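Local atomic coordinates of 2-C-methyl-D-erythritol 4-phosphate cytidylyltransferase (Thermus thermophilus HB8, PDB entry 2PX7), a protein that probably catalyses the transfer of a cytidylyl group from CTP to 2-C-methyl-D-erythritol 4-phosphate, a step of isoprenoid biosynthesis by the DXP pathway. Residues V127-A130 against A131-G135; E191-D194 against D195-V199; I218-P221 against Q222-V225. All blocks are in the same frame, centred on the assembly; numbering follows the deposited sequence.

Interaction 1: residues V127-A130 against A131-G135; sequences VLEA and AQRSG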
ATOM      1  N   VAL A 127       8.280  -6.798 -16.276  1.00 31.20           N
ATOM      2  CA  VAL A 127       7.701  -5.665 -16.998  1.00 30.26           C
ATOM      3  C   VAL A 127       8.227  -5.665 -18.431  1.00 29.99           C
ATOM      4  O   VAL A 127       7.442  -5.618 -19.382  1.00 29.49           O
ATOM      5  CB  VAL A 127       7.982  -4.311 -16.295  1.00 29.93           C
ATOM      6  CG1 VAL A 127       7.507  -3.137 -17.192  1.00 29.91           C
ATOM      7  CG2 VAL A 127       7.298  -4.276 -14.941  1.00 29.04           C
ATOM      8  N   LEU A 128       9.547  -5.755 -18.573  1.00 29.60           N
ATOM      9  CA  LEU A 128      10.191  -5.783 -19.885  1.00 31.44           C
ATOM     10  C   LEU A 128       9.686  -6.918 -20.783  1.00 31.67           C
ATOM     11  O   LEU A 128       9.320  -6.690 -21.942  1.00 31.62           O
ATOM     12  CB  LEU A 128      11.717  -5.856 -19.731  1.00 31.16           C
ATOM     13  CG  LEU A 128      12.554  -5.746 -21.011  1.00 32.80           C
ATOM     14  CD1 LEU A 128      12.646  -4.320 -21.466  1.00 33.96           C
ATOM     15  CD2 LEU A 128      13.955  -6.293 -20.796  1.00 33.03           C
ATOM     16  N   GLU A 129       9.692  -8.138 -20.245  1.00 32.28           N
ATOM     17  CA  GLU A 129       9.200  -9.324 -20.948  1.00 33.05           C
ATOM     18  C   GLU A 129       7.803  -9.111 -21.529  1.00 31.86           C
ATOM     19  O   GLU A 129       7.576  -9.394 -22.707  1.00 31.61           O
ATOM     20  CB  GLU A 129       9.192 -10.539 -20.005  1.00 34.13           C
ATOM     21  CG  GLU A 129       9.129 -11.901 -20.710  1.00 40.01           C
ATOM     22  CD  GLU A 129       7.722 -12.330 -21.070  1.00 45.18           C
ATOM     23  OE1 GLU A 129       6.771 -12.034 -20.299  1.00 47.01           O
ATOM     24  OE2 GLU A 129       7.565 -12.979 -22.132  1.00 49.15           O
ATOM     25  N   ALA A 130       6.871  -8.613 -20.709  1.00 30.88           N
ATOM     26  CA  ALA A 130       5.508  -8.352 -21.180  1.00 30.35           C
ATOM     27  C   ALA A 130       5.452  -7.185 -22.171  1.00 30.13           C
ATOM     28  O   ALA A 130       4.666  -7.201 -23.123  1.00 30.29           O
ATOM     29  CB  ALA A 130       4.561  -8.119 -20.001  1.00 30.02           C
ATOM     30  N   ALA A 131       6.298  -6.179 -21.974  1.00 30.48           N
ATOM     31  CA  ALA A 131       6.337  -5.029 -22.898  1.00 30.69           C
ATOM     32  C   ALA A 131       6.844  -5.453 -24.290  1.00 31.08           C
ATOM     33  O   ALA A 131       6.331  -4.977 -25.304  1.00 30.51           O
ATOM     34  CB  ALA A 131       7.188  -3.897 -22.334  1.00 30.07           C
ATOM     35  N   GLN A 132       7.825  -6.362 -24.323  1.00 31.76           N
ATOM     36  CA  GLN A 132       8.376  -6.908 -25.585  1.00 32.60           C
ATOM     37  C   GLN A 132       7.320  -7.572 -26.456  1.00 32.42           C
ATOM     38  O   GLN A 132       7.388  -7.506 -27.684  1.00 32.40           O
ATOM     39  CB  GLN A 132       9.507  -7.914 -25.306  1.00 32.53           C
ATOM     40  CG  GLN A 132      10.786  -7.272 -24.786  1.00 33.41           C
ATOM     41  CD  GLN A 132      11.788  -8.265 -24.183  1.00 35.36           C
ATOM     42  OE1 GLN A 132      11.427  -9.370 -23.757  1.00 40.13           O
ATOM     43  NE2 GLN A 132      13.051  -7.853 -24.116  1.00 35.70           N
ATOM     44  N   ARG A 133       6.345  -8.207 -25.812  1.00 32.29           N
ATOM     45  CA  ARG A 133       5.310  -8.947 -26.517  1.00 33.21           C
ATOM     46  C   ARG A 133       4.114  -8.059 -26.811  1.00 31.87           C
ATOM     47  O   ARG A 133       3.555  -8.097 -27.909  1.00 32.37           O
ATOM     48  CB  ARG A 133       4.841 -10.145 -25.668  1.00 32.98           C
ATOM     49  CG  ARG A 133       5.848 -11.311 -25.567  1.00 35.65           C
ATOM     50  CD  ARG A 133       5.422 -12.389 -24.520  1.00 37.19           C
ATOM     51  NE  ARG A 133       4.068 -12.189 -24.005  1.00 43.36           N
ATOM     52  CZ  ARG A 133       3.760 -11.989 -22.724  1.00 46.82           C
ATOM     53  NH1 ARG A 133       4.701 -11.989 -21.785  1.00 48.40           N
ATOM     54  NH2 ARG A 133       2.493 -11.796 -22.374  1.00 48.86           N
ATOM     55  N   SER A 134       3.726  -7.263 -25.822  1.00 30.37           N
ATOM     56  CA  SER A 134       2.439  -6.583 -25.852  1.00 30.10           C
ATOM     57  C   SER A 134       2.542  -5.116 -26.267  1.00 28.89           C
ATOM     58  O   SER A 134       1.542  -4.516 -26.660  1.00 28.88           O
ATOM     59  CB  SER A 134       1.756  -6.677 -24.489  1.00 29.63           C
ATOM     60  OG  SER A 134       2.360  -5.754 -23.585  1.00 32.07           O
ATOM     61  N   GLY A 135       3.733  -4.543 -26.158  1.00 28.11           N
ATOM     62  CA  GLY A 135       3.926  -3.143 -26.487  1.00 27.07           C
ATOM     63  C   GLY A 135       3.562  -2.155 -25.407  1.00 26.75           C
ATOM     64  O   GLY A 135       3.884  -0.992 -25.523  1.00 26.50           O
TER
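A130 O gathers several groups from the next turn. S134 N donates to A130 O at 2.9 Å, and R133 N reaches A130 O weakly at 3.3 Å. The serine hydroxyl folds back too: S134 OG lies between its own N and carbonyl carbon (chi1 77°), which sets it 2.8 Å from A130 O. S134 OG also lies near A136 O of the next strand. Upstream, A131 N and Q132 N close regular helical bonds to V127 O and L128 O.

On the outer face of the helix, E129 and R133 form a salt bridge one turn apart. The bends at the second torsion of E129 and the third of R133 bring NH1 to the two carboxylate oxygens. R133 NH1 donates to E129 OE2 at 3.1 Å, on the syn side and close to the guanidinium plane. E129 OE1 is closer still to R133 NH1, at 2.5 Å, a separation so short that its exact value is doubtful. The two flat groups are turned 27° from each other, with the carboxylate at the guanidinium edge.

Beside this pair, the extended chain of Q132 passes across L128, its NE2 standing 3.8 Å from L128 CD2, while Q132 OE1 comes 3.6 Å from E129 CA. Both L128 and Q132 also touch L108. The inward face is apolar: V127 and A130 lie on V209, and V127 also meets L110 and P139. G135 then leaves the helix with positive phi, its N still bonded to A131 O. This is a glycine-terminated helix, packed on the central mixed sheet of an alpha/beta, Rossmann-like nucleotidyltransferase fold and handing the chain on to strand 136-142.

Interaction 2: residues E191-D194 against D195-V199; sequences EASD and DAQLV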
ATOM      1  N   GLU A 191      -3.211  15.603 -19.764  1.00 29.42           N
ATOM      2  CA  GLU A 191      -2.235  15.381 -18.734  1.00 29.62           C
ATOM      3  C   GLU A 191      -2.762  14.277 -17.814  1.00 28.91           C
ATOM      4  O   GLU A 191      -3.919  14.322 -17.355  1.00 28.34           O
ATOM      5  CB  GLU A 191      -1.992  16.672 -17.933  1.00 29.77           C
ATOM      6  CG  GLU A 191      -1.567  17.877 -18.794  1.00 30.08           C
ATOM      7  CD  GLU A 191      -1.376  19.130 -17.944  1.00 31.24           C
ATOM      8  OE1 GLU A 191      -2.356  19.895 -17.753  1.00 30.91           O
ATOM      9  OE2 GLU A 191      -0.257  19.314 -17.428  1.00 31.01           O
ATOM     10  N   ALA A 192      -1.913  13.291 -17.555  1.00 28.04           N
ATOM     11  CA  ALA A 192      -2.300  12.137 -16.747  1.00 28.39           C
ATOM     12  C   ALA A 192      -1.171  11.749 -15.800  1.00 28.51           C
ATOM     13  O   ALA A 192      -0.042  12.145 -16.006  1.00 27.93           O
ATOM     14  CB  ALA A 192      -2.699  10.968 -17.661  1.00 28.12           C
ATOM     15  N   SER A 193      -1.481  10.947 -14.787  1.00 28.82           N
ATOM     16  CA  SER A 193      -0.533  10.646 -13.736  1.00 29.34           C
ATOM     17  C   SER A 193       0.474   9.583 -14.150  1.00 29.33           C
ATOM     18  O   SER A 193       1.450   9.344 -13.428  1.00 29.83           O
ATOM     19  CB  SER A 193      -1.274  10.215 -12.468  1.00 30.02           C
ATOM     20  OG  SER A 193      -2.022   9.013 -12.696  1.00 32.37           O
ATOM     21  N   ASP A 194       0.243   8.928 -15.289  1.00 27.87           N
ATOM     22  CA  ASP A 194       1.234   7.993 -15.804  1.00 26.81           C
ATOM     23  C   ASP A 194       1.182   7.884 -17.317  1.00 25.88           C
ATOM     24  O   ASP A 194       0.309   8.474 -17.964  1.00 24.62           O
ATOM     25  CB  ASP A 194       1.175   6.616 -15.091  1.00 26.50           C
ATOM     26  CG  ASP A 194      -0.074   5.812 -15.421  1.00 26.34           C
ATOM     27  OD1 ASP A 194      -0.839   6.233 -16.297  1.00 27.80           O
ATOM     28  OD2 ASP A 194      -0.302   4.736 -14.792  1.00 27.43           O
ATOM     29  N   ASP A 195       2.139   7.145 -17.867  1.00 24.87           N
ATOM     30  CA  ASP A 195       2.236   6.949 -19.298  1.00 24.90           C
ATOM     31  C   ASP A 195       1.196   5.964 -19.803  1.00 24.55           C
ATOM     32  O   ASP A 195       0.712   6.108 -20.910  1.00 24.22           O
ATOM     33  CB  ASP A 195       3.650   6.484 -19.673  1.00 25.39           C
ATOM     34  CG  ASP A 195       4.670   7.609 -19.559  1.00 26.48           C
ATOM     35  OD1 ASP A 195       4.603   8.589 -20.357  1.00 28.79           O
ATOM     36  OD2 ASP A 195       5.520   7.521 -18.648  1.00 27.83           O
ATOM     37  N   ALA A 196       0.835   4.963 -18.990  1.00 24.23           N
ATOM     38  CA  ALA A 196      -0.208   4.008 -19.407  1.00 23.42           C
ATOM     39  C   ALA A 196      -1.500   4.715 -19.798  1.00 22.94           C
ATOM     40  O   ALA A 196      -2.159   4.321 -20.742  1.00 22.89           O
ATOM     41  CB  ALA A 196      -0.482   3.008 -18.298  1.00 23.85           C
ATOM     42  N   GLN A 197      -1.875   5.758 -19.066  1.00 23.38           N
ATOM     43  CA  GLN A 197      -3.107   6.492 -19.404  1.00 23.41           C
ATOM     44  C   GLN A 197      -3.068   7.210 -20.738  1.00 23.64           C
ATOM     45  O   GLN A 197      -4.103   7.358 -21.386  1.00 24.37           O
ATOM     46  CB  GLN A 197      -3.460   7.470 -18.297  1.00 23.75           C
ATOM     47  CG  GLN A 197      -4.011   6.771 -17.057  1.00 23.58           C
ATOM     48  CD  GLN A 197      -3.954   7.680 -15.869  1.00 25.58           C
ATOM     49  OE1 GLN A 197      -4.881   8.460 -15.621  1.00 27.27           O
ATOM     50  NE2 GLN A 197      -2.829   7.644 -15.162  1.00 22.06           N
ATOM     51  N   LEU A 198      -1.880   7.664 -21.149  1.00 23.70           N
ATOM     52  CA  LEU A 198      -1.706   8.319 -22.466  1.00 23.90           C
ATOM     53  C   LEU A 198      -1.837   7.299 -23.594  1.00 24.05           C
ATOM     54  O   LEU A 198      -2.393   7.589 -24.644  1.00 24.13           O
ATOM     55  CB  LEU A 198      -0.326   8.975 -22.549  1.00 23.61           C
ATOM     56  CG  LEU A 198       0.053  10.025 -21.493  1.00 24.25           C
ATOM     57  CD1 LEU A 198       1.361  10.680 -21.885  1.00 24.36           C
ATOM     58  CD2 LEU A 198      -1.049  11.069 -21.276  1.00 22.53           C
ATOM     59  N   VAL A 199      -1.300   6.103 -23.368  1.00 24.06           N
ATOM     60  CA  VAL A 199      -1.357   5.033 -24.351  1.00 24.81           C
ATOM     61  C   VAL A 199      -2.815   4.531 -24.517  1.00 25.68           C
ATOM     62  O   VAL A 199      -3.279   4.287 -25.629  1.00 25.07           O
ATOM     63  CB  VAL A 199      -0.362   3.864 -23.969  1.00 25.15           C
ATOM     64  CG1 VAL A 199      -0.563   2.635 -24.873  1.00 24.72           C
ATOM     65  CG2 VAL A 199       1.091   4.342 -24.055  1.00 22.19           C
TER
HETATM   66  O   HOH W   1      -4.529  10.827 -14.388  1.00 29.07           O
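Q197 CB rests 3.6 Å from A192 CB, and from there the side chain runs back across the loop that precedes its helix. With CG beside the backbone N (chi1 -74°) and the chain extended beyond it, Q197 CG passes 3.3 Å from D194 OD1. At the amide the two ends part. Q197 NE2 donates to D194 OD1 at 2.7 Å and to S193 OG at 2.9 Å, both acceptors lying close to the amide plane, whereas OE1 accepts from a water that also accepts from S193 N. The backbone of Q197 grips the same aspartate oxygen: Q197 N donates to D194 OD1 at 3.0 Å. D194 is the N-cap residue of helix 195-201, and this is its capping bond. The two donors reach OD1 from opposite faces of the carboxylate, N on the syn side and NE2 from well above the plane. D194 OD2 is held separately by Q171 and by Y155 of the second subunit, and S193 OG bonds T146 of that subunit. Near the base of the side chain, L198 CD2 packs against A192 CB at 4.0 Å.

Interaction 3: residues I218-P221 against Q222-V225; sequences ITHP and QDLV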
ATOM      1  N   ILE A 218       8.133   6.436  -2.235  1.00 38.00           N
ATOM      2  CA  ILE A 218       8.424   7.261  -1.059  1.00 39.68           C
ATOM      3  C   ILE A 218       7.810   8.636  -1.266  1.00 41.34           C
ATOM      4  O   ILE A 218       8.303   9.449  -2.068  1.00 41.75           O
ATOM      5  CB  ILE A 218       9.931   7.377  -0.759  1.00 39.50           C
ATOM      6  CG1 ILE A 218      10.529   5.991  -0.520  1.00 38.67           C
ATOM      7  CG2 ILE A 218      10.160   8.322   0.440  1.00 40.00           C
ATOM      8  CD1 ILE A 218      12.053   5.962  -0.429  1.00 39.89           C
ATOM      9  N   THR A 219       6.705   8.876  -0.570  1.00 42.90           N
ATOM     10  CA  THR A 219       5.974  10.124  -0.693  1.00 44.47           C
ATOM     11  C   THR A 219       5.992  10.919   0.611  1.00 45.44           C
ATOM     12  O   THR A 219       6.335  12.102   0.618  1.00 45.52           O
ATOM     13  CB  THR A 219       4.529   9.854  -1.085  1.00 44.65           C
ATOM     14  OG1 THR A 219       4.507   9.078  -2.289  1.00 45.76           O
ATOM     15  CG2 THR A 219       3.778  11.167  -1.311  1.00 45.65           C
ATOM     16  N   HIS A 220       5.617  10.254   1.705  1.00 46.36           N
ATOM     17  CA  HIS A 220       5.349  10.918   2.976  1.00 47.15           C
ATOM     18  C   HIS A 220       6.458  10.559   3.964  1.00 47.70           C
ATOM     19  O   HIS A 220       7.213   9.624   3.713  1.00 47.89           O
ATOM     20  CB  HIS A 220       3.965  10.502   3.499  1.00 47.40           C
ATOM     21  CG  HIS A 220       2.822  10.845   2.581  1.00 47.34           C
ATOM     22  ND1 HIS A 220       2.114   9.887   1.884  1.00 48.79           N
ATOM     23  CD2 HIS A 220       2.239  12.031   2.278  1.00 48.09           C
ATOM     24  CE1 HIS A 220       1.154  10.468   1.183  1.00 49.23           C
ATOM     25  NE2 HIS A 220       1.207  11.770   1.404  1.00 48.47           N
ATOM     26  N   PRO A 221       6.597  11.324   5.071  1.00 48.38           N
ATOM     27  CA  PRO A 221       7.699  11.106   6.019  1.00 48.67           C
ATOM     28  C   PRO A 221       7.831   9.681   6.554  1.00 48.99           C
ATOM     29  O   PRO A 221       8.950   9.184   6.671  1.00 48.87           O
ATOM     30  CB  PRO A 221       7.382  12.090   7.152  1.00 48.68           C
ATOM     31  CG  PRO A 221       6.681  13.190   6.461  1.00 49.15           C
ATOM     32  CD  PRO A 221       5.774  12.477   5.483  1.00 48.58           C
ATOM     33  N   GLN A 222       6.713   9.025   6.862  1.00 49.47           N
ATOM     34  CA  GLN A 222       6.772   7.636   7.332  1.00 49.95           C
ATOM     35  C   GLN A 222       7.116   6.618   6.238  1.00 49.64           C
ATOM     36  O   GLN A 222       7.588   5.523   6.538  1.00 49.54           O
ATOM     37  CB  GLN A 222       5.525   7.238   8.160  1.00 50.11           C
ATOM     38  CG  GLN A 222       4.203   7.861   7.729  1.00 51.53           C
ATOM     39  CD  GLN A 222       2.978   7.232   8.416  1.00 51.20           C
ATOM     40  OE1 GLN A 222       2.236   6.469   7.796  1.00 51.29           O
ATOM     41  NE2 GLN A 222       2.759   7.569   9.687  1.00 52.66           N
ATOM     42  N   ASP A 223       6.919   6.981   4.970  1.00 49.70           N
ATOM     43  CA  ASP A 223       7.422   6.156   3.860  1.00 49.79           C
ATOM     44  C   ASP A 223       8.951   6.095   3.900  1.00 49.99           C
ATOM     45  O   ASP A 223       9.547   5.026   3.759  1.00 49.35           O
ATOM     46  CB  ASP A 223       6.941   6.688   2.503  1.00 49.25           C
ATOM     47  CG  ASP A 223       5.435   6.638   2.348  1.00 49.32           C
ATOM     48  OD1 ASP A 223       4.793   5.747   2.951  1.00 49.72           O
ATOM     49  OD2 ASP A 223       4.884   7.489   1.617  1.00 47.71           O
ATOM     50  N   LEU A 224       9.566   7.258   4.109  1.00 51.11           N
ATOM     51  CA  LEU A 224      11.024   7.388   4.188  1.00 52.25           C
ATOM     52  C   LEU A 224      11.627   6.531   5.300  1.00 52.53           C
ATOM     53  O   LEU A 224      12.614   5.818   5.077  1.00 52.54           O
ATOM     54  CB  LEU A 224      11.426   8.859   4.352  1.00 52.35           C
ATOM     55  CG  LEU A 224      12.921   9.194   4.412  1.00 53.03           C
ATOM     56  CD1 LEU A 224      13.676   8.612   3.224  1.00 52.68           C
ATOM     57  CD2 LEU A 224      13.107  10.702   4.481  1.00 52.97           C
ATOM     58  N   VAL A 225      11.018   6.593   6.484  1.00 53.10           N
ATOM     59  CA  VAL A 225      11.436   5.771   7.627  1.00 53.32           C
ATOM     60  C   VAL A 225      11.369   4.272   7.309  1.00 53.32           C
ATOM     61  O   VAL A 225      12.340   3.553   7.523  1.00 53.70           O
ATOM     62  CB  VAL A 225      10.628   6.122   8.901  1.00 53.61           C
ATOM     63  CG1 VAL A 225      11.017   5.215  10.077  1.00 53.88           C
ATOM     64  CG2 VAL A 225      10.823   7.599   9.257  1.00 53.63           C
TER
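D223 reaches back to the amides of T219 and H220 in an N-terminal capping contact, where the loop after strand 207-210 turns into helix 221-231. H220 occupies the N-cap and P221 follows as the first helical residue. D223, third in the helix, carries the contact. Its CG stands beside the backbone N (chi1 -63°), which swings the carboxylate towards the incoming chain. D223 OD2 accepts H220 N at 2.9 Å from above the carboxylate plane, and T219 N at 3.2 Å on the anti side, the two donors arriving from opposite faces. The bond to H220 N is the half of a capping box made by the third helical residue. In return, H220 O receives D223 N and L224 N, both weakly.

The imidazole lies alongside the carboxylate, and T219 CG2 sits 3.6 Å above the centre of one face of the H220 ring. Elsewhere in the turn, I218 CG2 meets L224 CB at 4.1 Å; both residues also pack on V49. I218 O accepts K44 NZ, a lysine predicted to stabilise the transition state. The second subunit touches this turn as well, its A213 N donating to Q222 OE1. Replacing D223 with an alanine would probably leave the T219 and H220 amides without their shared acceptor and let the loop next to K217 shift. A carboxylate set at the start of a helix and gripped by two N-H groups is likely to be favoured in its charged form, because its negative charge faces the positive end of the helix.

How the interactions relate
The three contacts follow one another along the chain without touching. Interactions 1 and 3 lie on opposite sides of the chain's centre, their own centres about 31 Å apart; interaction 2 comes nearer to interaction 1, with about 6 Å between nearest atoms and 17 Å between centres. Interaction 1 lies away from the predicted substrate-handling residues and is not touched by the second subunit. The other two, 24 Å apart between centres, both touch that subunit and approach K217, predicted to position MEP: its side chain is about 4 Å from that of T219 and about 8 Å from that of S193. Both helix starts lie at the dimer interface, with interaction 3 the closer to the predicted site.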